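Local coordinates for protein phospholipase C-beta (PLC-beta) (Sepia officinalis, PDB 3QR0) that is a multidomain phospholipase C of the beta class, combining a PH domain, EF-hand-like helices, a TIM-barrel core that carries a calcium ion, and a C2 domain, at residues V45-Y50 with L158-T163; L52-E57 with D61-D66; T164-K169 with I177-S182; S192-K197 with Y222-E227. All coordinates share one frame; numbering follows the deposited sequence.

Followed from the N terminus, the chain enters interaction 1 at 45-50, the turn between two strands of the PH-domain sheet. It then forms the short hairpin of interaction 2, whose small loop lies wholly within the 107 residues that separate the two segments of interaction 1, the second of them on helix 151-165. Interaction 3 follows in series, joining the end of that helix to helix 174-181, and interaction 4 comes last, pairing helix 185-198 with helix 215-225. No two loops cross. Interaction 1 ties the PH domain to the EF-hand region, and a salt bridge from Asp61 to Lys179 connects interactions 2 and 3. Interaction 4 lies farther along the EF-hand-like region and touches interaction 3 alone.

Interaction 1 of 4, residues V45-Y50 with L158-T163; sequences VDPKGY and LYFRLT
Phe160, on helix 151-165, pushes its ring against the turn that Asp46, Pro47 and Lys48 form, and the contact illustrates how one aromatic residue can fasten a helix to a loop without any hydrogen bond between them. The main interaction is CH-pi: Lys48 CG sits 3.6 Å from the centroid of the Phe160 ring, only 10° off the ring normal, and so lies squarely over one face. Because the lysine chain bends at its second torsion (chi2 -62°), it folds back over the ring, and Lys48 CE also comes within 3.6 Å of Phe160 CE1. The amine beyond continues to a bound glycerol, to which Lys48 NZ is hydrogen-bonded.

Plain apolar packing adds a second support. Pro47 CD reaches Phe160 CD2 at 4.0 Å, approaching the ring obliquely.

The polar interactions serve the turn itself. Asp46 OD1 accepts from Lys48 N at 3.0 Å, met from well above the carboxylate plane, which makes an Asx turn; the same oxygen is a van der Waals neighbour of Phe160 CB. Asp46 OD2 takes Tyr50 N at 2.8 Å on its syn side and also receives Phe51 N. With both oxygens engaged by backbone N-H groups, the buried carboxylate is held in place against the backbone of its own turn, and Gly49 N closes the turn on Asp46 O at 3.0 Å.

The result is a type I beta turn, reinforced by an Asx turn, between two adjacent strands of the PH-domain sheet, docked on the first EF-hand-region helix at the boundary between the two domains.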
loop_
_atom_site.group_PDB
_atom_site.type_symbol
_atom_site.label_atom_id
_atom_site.label_comp_id
_atom_site.label_asym_id
_atom_site.label_seq_id
_atom_site.Cartn_x
_atom_site.Cartn_y
_atom_site.Cartn_z
ATOM N N VAL A 45 18.429 15.692 -7.890
ATOM C CA VAL A 45 17.972 14.750 -6.867
ATOM C C VAL A 45 18.924 14.856 -5.681
ATOM O O VAL A 45 20.142 14.973 -5.861
ATOM C CB VAL A 45 17.985 13.294 -7.394
ATOM C CG1 VAL A 45 17.397 12.330 -6.359
ATOM C CG2 VAL A 45 17.223 13.196 -8.723
ATOM N N ASP A 46 18.397 14.821 -4.464
ATOM C CA ASP A 46 19.296 14.785 -3.310
ATOM C C ASP A 46 20.021 13.426 -3.274
ATOM O O ASP A 46 19.555 12.449 -3.874
ATOM C CB ASP A 46 18.555 15.053 -2.006
ATOM C CG ASP A 46 17.660 13.911 -1.609
ATOM O OD1 ASP A 46 18.062 13.120 -0.729
ATOM O OD2 ASP A 46 16.564 13.795 -2.200
ATOM N N PRO A 47 21.170 13.356 -2.579
ATOM C CA PRO A 47 21.950 12.115 -2.598
ATOM C C PRO A 47 21.246 10.861 -2.052
ATOM O O PRO A 47 21.710 9.751 -2.326
ATOM C CB PRO A 47 23.176 12.454 -1.741
ATOM C CG PRO A 47 23.279 13.924 -1.772
ATOM C CD PRO A 47 21.869 14.433 -1.856
ATOM N N LYS A 48 20.154 11.019 -1.302
ATOM C CA LYS A 48 19.418 9.862 -0.765
ATOM C C LYS A 48 18.197 9.460 -1.592
ATOM O O LYS A 48 17.503 8.516 -1.229
ATOM C CB LYS A 48 18.975 10.133 0.679
ATOM C CG LYS A 48 20.127 10.378 1.648
ATOM C CD LYS A 48 21.029 9.165 1.764
ATOM C CE LYS A 48 21.861 9.199 3.041
ATOM N NZ LYS A 48 22.565 7.912 3.277
ATOM N N GLY A 49 17.932 10.168 -2.690
ATOM C CA GLY A 49 16.790 9.864 -3.549
ATOM C C GLY A 49 15.431 10.126 -2.907
ATOM O O GLY A 49 14.506 9.327 -3.060
ATOM N N TYR A 50 15.305 11.244 -2.194
ATOM C CA TYR A 50 14.049 11.602 -1.520
ATOM C C TYR A 50 13.287 12.742 -2.179
ATOM O O TYR A 50 12.063 12.817 -2.047
ATOM C CB TYR A 50 14.307 11.980 -0.061
ATOM C CG TYR A 50 14.836 10.852 0.794
ATOM C CD1 TYR A 50 14.379 9.540 0.622
ATOM C CD2 TYR A 50 15.769 11.092 1.792
ATOM C CE1 TYR A 50 14.852 8.507 1.408
ATOM C CE2 TYR A 50 16.244 10.056 2.591
ATOM C CZ TYR A 50 15.777 8.768 2.390
ATOM O OH TYR A 50 16.232 7.726 3.164
ATOM N N LEU A 158 14.513 14.927 6.320
ATOM C CA LEU A 158 14.389 16.348 6.627
ATOM C C LEU A 158 15.760 17.025 6.615
ATOM O O LEU A 158 15.902 18.141 6.099
ATOM C CB LEU A 158 13.714 16.548 7.992
ATOM C CG LEU A 158 13.567 17.980 8.508
ATOM C CD1 LEU A 158 12.761 18.827 7.529
ATOM C CD2 LEU A 158 12.923 17.987 9.883
ATOM N N TYR A 159 16.761 16.353 7.188
ATOM C CA TYR A 159 18.132 16.867 7.196
ATOM C C TYR A 159 18.637 17.104 5.772
ATOM O O TYR A 159 19.237 18.141 5.483
ATOM C CB TYR A 159 19.081 15.911 7.936
ATOM C CG TYR A 159 20.534 16.329 7.877
ATOM C CD1 TYR A 159 21.040 17.265 8.766
ATOM C CD2 TYR A 159 21.396 15.798 6.918
ATOM C CE1 TYR A 159 22.374 17.666 8.710
ATOM C CE2 TYR A 159 22.736 16.190 6.855
ATOM C CZ TYR A 159 23.214 17.123 7.755
ATOM O OH TYR A 159 24.527 17.520 7.706
ATOM N N PHE A 160 18.399 16.140 4.888
ATOM C CA PHE A 160 18.840 16.277 3.499
ATOM C C PHE A 160 18.046 17.326 2.728
ATOM O O PHE A 160 18.592 17.980 1.831
ATOM C CB PHE A 160 18.837 14.932 2.777
ATOM C CG PHE A 160 20.116 14.175 2.945
ATOM C CD1 PHE A 160 20.297 13.318 4.024
ATOM C CD2 PHE A 160 21.162 14.354 2.052
ATOM C CE1 PHE A 160 21.488 12.625 4.195
ATOM C CE2 PHE A 160 22.360 13.659 2.214
ATOM C CZ PHE A 160 22.521 12.797 3.291
ATOM N N ARG A 161 16.779 17.512 3.083
ATOM C CA ARG A 161 16.014 18.611 2.520
ATOM C C ARG A 161 16.672 19.941 2.895
ATOM O O ARG A 161 16.903 20.797 2.036
ATOM C CB ARG A 161 14.561 18.604 2.989
ATOM C CG ARG A 161 13.712 19.534 2.150
ATOM C CD ARG A 161 12.338 19.769 2.703
ATOM N NE ARG A 161 11.788 21.027 2.193
ATOM C CZ ARG A 161 10.501 21.364 2.208
ATOM N NH1 ARG A 161 9.582 20.536 2.692
ATOM N NH2 ARG A 161 10.133 22.542 1.720
ATOM N N LEU A 162 16.986 20.097 4.177
ATOM C CA LEU A 162 17.571 21.336 4.683
ATOM C C LEU A 162 18.950 21.652 4.096
ATOM O O LEU A 162 19.261 22.820 3.849
ATOM C CB LEU A 162 17.643 21.308 6.214
ATOM C CG LEU A 162 16.282 21.386 6.913
ATOM C CD1 LEU A 162 16.436 21.153 8.402
ATOM C CD2 LEU A 162 15.601 22.732 6.650
ATOM N N THR A 163 19.763 20.621 3.871
ATOM C CA THR A 163 21.136 20.809 3.396
ATOM C C THR A 163 21.297 20.721 1.869
ATOM O O THR A 163 22.397 20.913 1.358
ATOM C CB THR A 163 22.100 19.805 4.061
ATOM O OG1 THR A 163 21.730 18.460 3.720
ATOM C CG2 THR A 163 22.083 19.983 5.572
#

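Interaction 2 of 4, residues L52-E57 with D61-D66; sequences LYWKIE and DTQLLD
Trp54 and Gln63 meet across a pair of antiparallel strands, with the aliphatic start of the glutamine laid over the indole. Gln63 CB stands 3.6 Å from the centroid of the five-membered ring of Trp54, a CH-pi contact over the face. With Trp54 CG between its own backbone N and carbonyl carbon (chi1 66°), the indole swings across the neighbouring strand and Leu65 CG arrives at its edge, 4.0 Å from Trp54 CH2. Leu52 packs beside Leu65 on this same face of the sheet; Tyr53 and Leu64 pair on the other, their CB atoms 4.1 Å apart.

Backbone bonds set this register. Leu52 and Leu65 form one hydrogen-bonded pair, with Leu65 N 2.8 Å from Leu52 O, and Trp54 and Gln63 form the next, with Trp54 N 3.0 Å from Gln63 O. Tyr53 and Leu64 are the non-hydrogen-bonded pair between them. This is a beta hairpin of the PH domain, and strand 63-66 lies at the margin of its sheet. Toward the hairpin's turn the direct bonds give way to a water, which accepts from Ile56 N at 2.8 Å and lies 3.0 Å from Asp61 O on the other arm, to which it may donate.

Farther out, strand 39-45 flanks strand 51-54, and Leu52 also reaches Trp133 of helix 127-141. On the Tyr53 face, helix 151-165 covers the hairpin: Tyr53 touches Val165, and Thr62 OG1 is hydrogen-bonded to Val165 O.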
loop_
_atom_site.group_PDB
_atom_site.type_symbol
_atom_site.label_atom_id
_atom_site.label_comp_id
_atom_site.label_asym_id
_atom_site.label_seq_id
_atom_site.Cartn_x
_atom_site.Cartn_y
_atom_site.Cartn_z
ATOM N N LEU A 52 13.070 15.525 -5.743
ATOM C CA LEU A 52 13.461 16.265 -6.933
ATOM C C LEU A 52 13.378 17.733 -6.553
ATOM O O LEU A 52 12.419 18.143 -5.898
ATOM C CB LEU A 52 12.489 16.013 -8.085
ATOM C CG LEU A 52 12.509 14.640 -8.746
ATOM C CD1 LEU A 52 11.391 14.541 -9.776
ATOM C CD2 LEU A 52 13.849 14.417 -9.392
ATOM N N TYR A 53 14.367 18.528 -6.945
ATOM C CA TYR A 53 14.319 19.956 -6.641
ATOM C C TYR A 53 14.951 20.798 -7.737
ATOM O O TYR A 53 15.775 20.314 -8.520
ATOM C CB TYR A 53 14.944 20.255 -5.269
ATOM C CG TYR A 53 16.444 20.051 -5.156
ATOM C CD1 TYR A 53 17.319 21.128 -5.235
ATOM C CD2 TYR A 53 16.982 18.783 -4.942
ATOM C CE1 TYR A 53 18.699 20.950 -5.113
ATOM C CE2 TYR A 53 18.360 18.592 -4.822
ATOM C CZ TYR A 53 19.210 19.682 -4.906
ATOM O OH TYR A 53 20.572 19.504 -4.793
ATOM N N TRP A 54 14.525 22.056 -7.795
ATOM C CA TRP A 54 14.991 23.000 -8.804
ATOM C C TRP A 54 14.665 24.427 -8.371
ATOM O O TRP A 54 13.747 24.658 -7.574
ATOM C CB TRP A 54 14.356 22.698 -10.168
ATOM C CG TRP A 54 12.866 22.910 -10.213
ATOM C CD1 TRP A 54 12.209 24.026 -10.660
ATOM C CD2 TRP A 54 11.849 21.987 -9.802
ATOM N NE1 TRP A 54 10.850 23.851 -10.552
ATOM C CE2 TRP A 54 10.601 22.610 -10.029
ATOM C CE3 TRP A 54 11.869 20.692 -9.268
ATOM C CZ2 TRP A 54 9.384 21.985 -9.733
ATOM C CZ3 TRP A 54 10.658 20.073 -8.977
ATOM C CH2 TRP A 54 9.432 20.725 -9.213
ATOM N N LYS A 55 15.427 25.379 -8.890
ATOM C CA LYS A 55 15.211 26.780 -8.568
ATOM C C LYS A 55 14.548 27.483 -9.737
ATOM O O LYS A 55 14.880 27.224 -10.894
ATOM C CB LYS A 55 16.533 27.456 -8.207
ATOM C CG LYS A 55 17.067 27.002 -6.860
ATOM C CD LYS A 55 18.335 27.742 -6.458
ATOM C CE LYS A 55 18.723 27.416 -5.020
ATOM N NZ LYS A 55 18.869 25.949 -4.790
ATOM N N ILE A 56 13.588 28.346 -9.423
ATOM C CA ILE A 56 12.981 29.240 -10.394
ATOM C C ILE A 56 13.497 30.645 -10.086
ATOM O O ILE A 56 13.396 31.123 -8.950
ATOM C CB ILE A 56 11.441 29.210 -10.321
ATOM C CG1 ILE A 56 10.900 27.838 -10.746
ATOM C CG2 ILE A 56 10.838 30.317 -11.194
ATOM C CD1 ILE A 56 11.136 27.495 -12.212
ATOM N N GLU A 57 14.072 31.288 -11.095
ATOM C CA GLU A 57 14.664 32.611 -10.931
ATOM C C GLU A 57 13.605 33.603 -10.440
ATOM O O GLU A 57 12.552 33.738 -11.051
ATOM C CB GLU A 57 15.256 33.084 -12.258
ATOM C CG GLU A 57 16.212 34.254 -12.138
ATOM C CD GLU A 57 16.901 34.579 -13.452
ATOM O OE1 GLU A 57 17.329 35.738 -13.625
ATOM O OE2 GLU A 57 17.017 33.675 -14.312
ATOM N N ASP A 61 11.397 30.496 -2.545
ATOM C CA ASP A 61 11.564 29.106 -2.150
ATOM C C ASP A 61 12.045 28.238 -3.313
ATOM O O ASP A 61 11.571 28.362 -4.449
ATOM C CB ASP A 61 10.247 28.542 -1.592
ATOM C CG ASP A 61 9.912 29.088 -0.202
ATOM O OD1 ASP A 61 10.474 30.132 0.192
ATOM O OD2 ASP A 61 9.088 28.467 0.503
ATOM N N THR A 62 12.997 27.362 -3.017
ATOM C CA THR A 62 13.375 26.308 -3.940
ATOM C C THR A 62 12.164 25.415 -4.146
ATOM O O THR A 62 11.462 25.080 -3.188
ATOM C CB THR A 62 14.536 25.478 -3.383
ATOM O OG1 THR A 62 15.692 26.316 -3.254
ATOM C CG2 THR A 62 14.844 24.290 -4.293
ATOM N N GLN A 63 11.909 25.062 -5.403
ATOM C CA GLN A 63 10.779 24.223 -5.764
ATOM C C GLN A 63 11.190 22.774 -5.580
ATOM O O GLN A 63 12.360 22.435 -5.749
ATOM C CB GLN A 63 10.367 24.474 -7.211
ATOM C CG GLN A 63 10.023 25.923 -7.506
ATOM C CD GLN A 63 8.882 26.424 -6.654
ATOM O OE1 GLN A 63 9.082 27.190 -5.710
ATOM N NE2 GLN A 63 7.682 25.973 -6.964
ATOM N N LEU A 64 10.239 21.923 -5.217
ATOM C CA LEU A 64 10.547 20.511 -5.027
ATOM C C LEU A 64 9.349 19.606 -5.239
ATOM O O LEU A 64 8.199 20.054 -5.219
ATOM C CB LEU A 64 11.149 20.262 -3.634
ATOM C CG LEU A 64 10.223 20.335 -2.413
ATOM C CD1 LEU A 64 10.946 19.831 -1.179
ATOM C CD2 LEU A 64 9.716 21.750 -2.188
ATOM N N LEU A 65 9.653 18.333 -5.470
ATOM C CA LEU A 65 8.683 17.255 -5.418
ATOM C C LEU A 65 9.190 16.204 -4.435
ATOM O O LEU A 65 10.310 15.694 -4.574
ATOM C CB LEU A 65 8.485 16.621 -6.791
ATOM C CG LEU A 65 7.713 17.425 -7.837
ATOM C CD1 LEU A 65 7.680 16.654 -9.154
ATOM C CD2 LEU A 65 6.295 17.753 -7.363
ATOM N N ASP A 66 8.373 15.908 -3.431
ATOM C CA ASP A 66 8.658 14.852 -2.469
ATOM C C ASP A 66 8.349 13.536 -3.167
ATOM O O ASP A 66 7.194 13.265 -3.508
ATOM C CB ASP A 66 7.776 15.038 -1.230
ATOM C CG ASP A 66 8.106 14.071 -0.103
ATOM O OD1 ASP A 66 8.606 12.965 -0.368
ATOM O OD2 ASP A 66 7.840 14.424 1.067
HETATM O O HOH W 1 13.395 29.050 -6.671
#

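Interaction 3 of 4, residues T164-K169 with I177-S182; sequences TVEMEK and IQKCLS
Two torsions bring Glu166 and Lys179 together. The glutamate turns back at its second bond (chi2 -60°), carrying its carboxylate toward helix 174-181, whereas the lysine sets off with CG between its backbone N and carbonyl carbon (chi1 78°) and then runs fully extended to its amine. The two chains approach from opposite directions and end in a salt bridge, Lys179 NZ to Glu166 OE1, 2.8 Å long. The amine comes from above the carboxylate plane, 38° out of it.

A water braces the pair: it donates to Glu166 OE2 at 2.7 Å and accepts from Lys179 NZ at 3.2 Å, so that both oxygens of the acid are linked to the same amine, one directly and one through the solvent. Glu166 CG also lies 4.4 Å from Cys180 SG, a loose contact at the foot of the bridge.

The contact joins the residue just past helix 151-165 to the next helix of the EF-hand-like region, across a connection that includes the short strand 171-173. Each charge has a second partner. Arg161 forms a salt bridge with Glu166 OE2 from helix 151-165, which would be expected to favour the ionised acid. Lys179 NZ forms another with Asp61 of the PH-domain hairpin, probably favouring the charged amine likewise.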
loop_
_atom_site.group_PDB
_atom_site.type_symbol
_atom_site.label_atom_id
_atom_site.label_comp_id
_atom_site.label_asym_id
_atom_site.label_seq_id
_atom_site.Cartn_x
_atom_site.Cartn_y
_atom_site.Cartn_z
ATOM N N THR A 164 20.218 20.433 1.144
ATOM C CA THR A 164 20.273 20.419 -0.323
ATOM C C THR A 164 19.231 21.355 -0.925
ATOM O O THR A 164 19.583 22.308 -1.613
ATOM C CB THR A 164 20.113 18.990 -0.900
ATOM O OG1 THR A 164 18.775 18.521 -0.687
ATOM C CG2 THR A 164 21.101 18.037 -0.244
ATOM N N VAL A 165 17.954 21.097 -0.653
ATOM C CA VAL A 165 16.870 21.902 -1.225
ATOM C C VAL A 165 16.858 23.326 -0.674
ATOM O O VAL A 165 16.786 24.293 -1.438
ATOM C CB VAL A 165 15.484 21.276 -0.960
ATOM C CG1 VAL A 165 14.384 22.134 -1.584
ATOM C CG2 VAL A 165 15.427 19.853 -1.493
ATOM N N GLU A 166 16.930 23.447 0.648
ATOM C CA GLU A 166 16.771 24.738 1.329
ATOM C C GLU A 166 18.075 25.498 1.541
ATOM O O GLU A 166 18.051 26.644 1.989
ATOM C CB GLU A 166 16.105 24.538 2.692
ATOM C CG GLU A 166 14.787 23.781 2.646
ATOM C CD GLU A 166 13.733 24.477 1.806
ATOM O OE1 GLU A 166 13.753 25.724 1.735
ATOM O OE2 GLU A 166 12.882 23.772 1.226
ATOM N N MET A 167 19.206 24.871 1.231
ATOM C CA MET A 167 20.503 25.479 1.512
ATOM C C MET A 167 20.770 26.657 0.576
ATOM O O MET A 167 20.511 26.578 -0.628
ATOM C CB MET A 167 21.627 24.445 1.407
ATOM C CG MET A 167 22.957 24.948 1.946
ATOM S SD MET A 167 24.082 23.624 2.405
ATOM C CE MET A 167 24.584 23.018 0.790
ATOM N N GLU A 168 21.283 27.743 1.153
ATOM C CA GLU A 168 21.537 28.992 0.434
ATOM C C GLU A 168 22.962 29.460 0.711
ATOM O O GLU A 168 23.242 29.999 1.784
ATOM C CB GLU A 168 20.535 30.065 0.883
ATOM C CG GLU A 168 20.738 31.454 0.262
ATOM C CD GLU A 168 19.720 32.479 0.751
ATOM O OE1 GLU A 168 18.989 32.187 1.730
ATOM O OE2 GLU A 168 19.654 33.581 0.159
ATOM N N LYS A 169 23.851 29.243 -0.257
ATOM C CA LYS A 169 25.258 29.651 -0.158
ATOM C C LYS A 169 25.930 28.994 1.046
ATOM O O LYS A 169 26.446 29.670 1.939
ATOM C CB LYS A 169 25.378 31.182 -0.112
ATOM C CG LYS A 169 24.499 31.875 -1.151
ATOM C CD LYS A 169 25.012 33.248 -1.543
ATOM C CE LYS A 169 24.142 33.863 -2.635
ATOM N NZ LYS A 169 24.855 34.930 -3.389
ATOM N N ILE A 177 14.109 25.935 8.443
ATOM C CA ILE A 177 13.937 24.917 9.479
ATOM C C ILE A 177 12.530 24.996 10.066
ATOM O O ILE A 177 11.856 23.980 10.210
ATOM C CB ILE A 177 14.968 25.064 10.626
ATOM C CG1 ILE A 177 16.400 25.015 10.082
ATOM C CG2 ILE A 177 14.763 23.962 11.658
ATOM C CD1 ILE A 177 17.460 25.264 11.125
ATOM N N GLN A 178 12.086 26.210 10.385
ATOM C CA GLN A 178 10.751 26.413 10.952
ATOM C C GLN A 178 9.625 26.046 9.981
ATOM O O GLN A 178 8.670 25.372 10.374
ATOM C CB GLN A 178 10.583 27.853 11.449
ATOM C CG GLN A 178 11.251 28.101 12.794
ATOM C CD GLN A 178 11.281 29.565 13.187
ATOM O OE1 GLN A 178 11.165 30.456 12.342
ATOM N NE2 GLN A 178 11.446 29.823 14.482
ATOM N N LYS A 179 9.737 26.473 8.723
ATOM C CA LYS A 179 8.686 26.199 7.731
ATOM C C LYS A 179 8.516 24.702 7.456
ATOM O O LYS A 179 7.407 24.250 7.191
ATOM C CB LYS A 179 8.933 26.951 6.414
ATOM C CG LYS A 179 9.985 26.341 5.504
ATOM C CD LYS A 179 10.019 27.007 4.142
ATOM C CE LYS A 179 10.972 26.266 3.214
ATOM N NZ LYS A 179 11.267 27.030 1.976
ATOM N N CYS A 180 9.610 23.943 7.514
ATOM C CA CYS A 180 9.545 22.497 7.286
ATOM C C CYS A 180 8.869 21.752 8.444
ATOM O O CYS A 180 8.389 20.635 8.252
ATOM C CB CYS A 180 10.944 21.916 7.036
ATOM S SG CYS A 180 11.701 22.386 5.445
ATOM N N LEU A 181 8.825 22.363 9.631
ATOM C CA LEU A 181 8.287 21.701 10.827
ATOM C C LEU A 181 6.905 22.192 11.272
ATOM O O LEU A 181 6.086 21.383 11.710
ATOM C CB LEU A 181 9.273 21.821 12.000
ATOM C CG LEU A 181 10.578 21.024 11.890
ATOM C CD1 LEU A 181 11.521 21.380 13.029
ATOM C CD2 LEU A 181 10.316 19.524 11.871
ATOM N N SER A 182 6.635 23.495 11.184
ATOM C CA SER A 182 5.372 24.024 11.719
ATOM C C SER A 182 4.947 25.383 11.155
ATOM O O SER A 182 5.784 26.208 10.778
ATOM C CB SER A 182 5.454 24.118 13.248
ATOM O OG SER A 182 4.179 24.349 13.819
HETATM O O HOH W 2 11.298 25.037 -0.535
#

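Interaction 4 of 4, residues S192-K197 with Y222-E227; sequences SKALEK and YLALLE
Ala194 and Ala224 face each other where two helices come close, and the example shows how small side chains permit near approach: the two CA atoms are 5.1 Å apart. Both CB atoms point toward the opposing helix and meet at 4.0 Å, from Ala194 CB to Ala224 CB. Neither methyl stops at its counterpart. Ala194 CB also rests 3.9 Å from Leu225 CA, and Ala224 CB lies 4.0 Å from Ala194 O, so each is seated against backbone of the other segment.

Leu225 lies beside this centre, its CB 4.2 Å from Ala194 CB. With CG opposite the backbone N (chi1 -179°), its branch carries on to touch Leu181 of helix 174-181. On the other flank, one turn after Ala194, Lys197 stretches out in an extended chain and brings its CD to 4.3 Å from Ala224 CB, placing aliphatic carbon along the exposed margin. No hydrogen bond crosses between the segments; the contact is van der Waals packing of methyls and aliphatic carbon against side chain and backbone.

Leu226 is where the second segment leaves helical geometry, and just before it Leu225 O accepts from Arg190 of helix 185-198. Within the EF-hand-like region, helix 185-198 packs against the C-terminal end of helix 215-225, with helix 174-181 meeting both through Leu195 and Leu225, and helix 299-307 touching Tyr222 and Leu223.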
loop_
_atom_site.group_PDB
_atom_site.type_symbol
_atom_site.label_atom_id
_atom_site.label_comp_id
_atom_site.label_asym_id
_atom_site.label_seq_id
_atom_site.Cartn_x
_atom_site.Cartn_y
_atom_site.Cartn_z
ATOM N N SER A 192 12.847 27.624 17.855
ATOM C CA SER A 192 13.885 28.630 18.121
ATOM C C SER A 192 14.639 28.353 19.428
ATOM O O SER A 192 15.870 28.418 19.468
ATOM C CB SER A 192 13.279 30.035 18.165
ATOM O OG SER A 192 12.794 30.412 16.889
ATOM N N LYS A 193 13.891 28.050 20.488
ATOM C CA LYS A 193 14.478 27.724 21.788
ATOM C C LYS A 193 15.385 26.496 21.697
ATOM O O LYS A 193 16.458 26.466 22.301
ATOM C CB LYS A 193 13.373 27.473 22.823
ATOM C CG LYS A 193 12.548 28.710 23.183
ATOM C CD LYS A 193 13.103 29.449 24.397
ATOM C CE LYS A 193 12.724 28.755 25.703
ATOM N NZ LYS A 193 12.998 29.612 26.891
ATOM N N ALA A 194 14.952 25.490 20.938
ATOM C CA ALA A 194 15.733 24.264 20.753
ATOM C C ALA A 194 17.034 24.534 19.998
ATOM O O ALA A 194 18.080 24.002 20.353
ATOM C CB ALA A 194 14.906 23.204 20.024
ATOM N N LEU A 195 16.961 25.363 18.958
ATOM C CA LEU A 195 18.152 25.768 18.205
ATOM C C LEU A 195 19.125 26.512 19.118
ATOM O O LEU A 195 20.339 26.312 19.044
ATOM C CB LEU A 195 17.771 26.662 17.019
ATOM C CG LEU A 195 16.909 26.045 15.910
ATOM C CD1 LEU A 195 16.406 27.130 14.963
ATOM C CD2 LEU A 195 17.667 24.972 15.143
ATOM N N GLU A 196 18.577 27.363 19.981
ATOM C CA GLU A 196 19.374 28.116 20.946
ATOM C C GLU A 196 20.084 27.180 21.924
ATOM O O GLU A 196 21.280 27.321 22.161
ATOM C CB GLU A 196 18.490 29.106 21.707
ATOM C CG GLU A 196 19.248 30.217 22.414
ATOM C CD GLU A 196 18.321 31.240 23.052
ATOM O OE1 GLU A 196 17.156 30.892 23.354
ATOM O OE2 GLU A 196 18.755 32.395 23.251
ATOM N N LYS A 197 19.344 26.218 22.472
ATOM C CA LYS A 197 19.892 25.250 23.429
ATOM C C LYS A 197 21.065 24.446 22.860
ATOM O O LYS A 197 21.996 24.099 23.586
ATOM C CB LYS A 197 18.790 24.294 23.895
ATOM C CG LYS A 197 19.213 23.336 24.996
ATOM C CD LYS A 197 18.005 22.676 25.640
ATOM C CE LYS A 197 18.398 21.859 26.863
ATOM N NZ LYS A 197 17.200 21.335 27.579
ATOM N N TYR A 222 16.699 17.350 17.687
ATOM C CA TYR A 222 15.527 16.511 17.979
ATOM C C TYR A 222 15.367 16.309 19.489
ATOM O O TYR A 222 14.274 16.477 20.026
ATOM C CB TYR A 222 15.635 15.141 17.285
ATOM C CG TYR A 222 14.447 14.222 17.517
ATOM C CD1 TYR A 222 13.438 14.105 16.571
ATOM C CD2 TYR A 222 14.343 13.459 18.681
ATOM C CE1 TYR A 222 12.348 13.265 16.780
ATOM C CE2 TYR A 222 13.257 12.618 18.900
ATOM C CZ TYR A 222 12.262 12.525 17.944
ATOM O OH TYR A 222 11.181 11.701 18.148
ATOM N N LEU A 223 16.464 15.954 20.160
ATOM C CA LEU A 223 16.452 15.744 21.612
ATOM C C LEU A 223 16.037 17.011 22.360
ATOM O O LEU A 223 15.292 16.941 23.337
ATOM C CB LEU A 223 17.825 15.278 22.111
ATOM C CG LEU A 223 18.353 13.940 21.586
ATOM C CD1 LEU A 223 19.748 13.653 22.157
ATOM C CD2 LEU A 223 17.391 12.817 21.922
ATOM N N ALA A 224 16.522 18.160 21.892
ATOM C CA ALA A 224 16.174 19.458 22.474
ATOM C C ALA A 224 14.742 19.906 22.165
ATOM O O ALA A 224 14.161 20.674 22.934
ATOM C CB ALA A 224 17.155 20.525 22.000
ATOM N N LEU A 225 14.186 19.449 21.043
ATOM C CA LEU A 225 12.872 19.910 20.594
ATOM C C LEU A 225 11.725 19.160 21.252
ATOM O O LEU A 225 10.867 19.768 21.892
ATOM C CB LEU A 225 12.739 19.792 19.071
ATOM C CG LEU A 225 11.398 20.267 18.489
ATOM C CD1 LEU A 225 11.119 21.711 18.897
ATOM C CD2 LEU A 225 11.379 20.121 16.975
ATOM N N LEU A 226 11.691 17.842 21.073
ATOM C CA LEU A 226 10.575 17.048 21.579
ATOM C C LEU A 226 10.813 16.655 23.026
ATOM O O LEU A 226 11.945 16.391 23.428
ATOM C CB LEU A 226 10.334 15.796 20.727
ATOM C CG LEU A 226 9.728 16.073 19.351
ATOM C CD1 LEU A 226 10.791 16.601 18.417
ATOM C CD2 LEU A 226 9.067 14.835 18.769
ATOM N N GLU A 227 9.730 16.645 23.801
ATOM C CA GLU A 227 9.738 16.121 25.162
ATOM C C GLU A 227 9.225 14.683 25.114
ATOM O O GLU A 227 8.023 14.427 25.238
ATOM C CB GLU A 227 8.873 16.988 26.087
ATOM C CG GLU A 227 9.587 18.251 26.567
ATOM C CD GLU A 227 8.651 19.298 27.167
ATOM O OE1 GLU A 227 7.415 19.203 26.973
ATOM O OE2 GLU A 227 9.160 20.227 27.831
#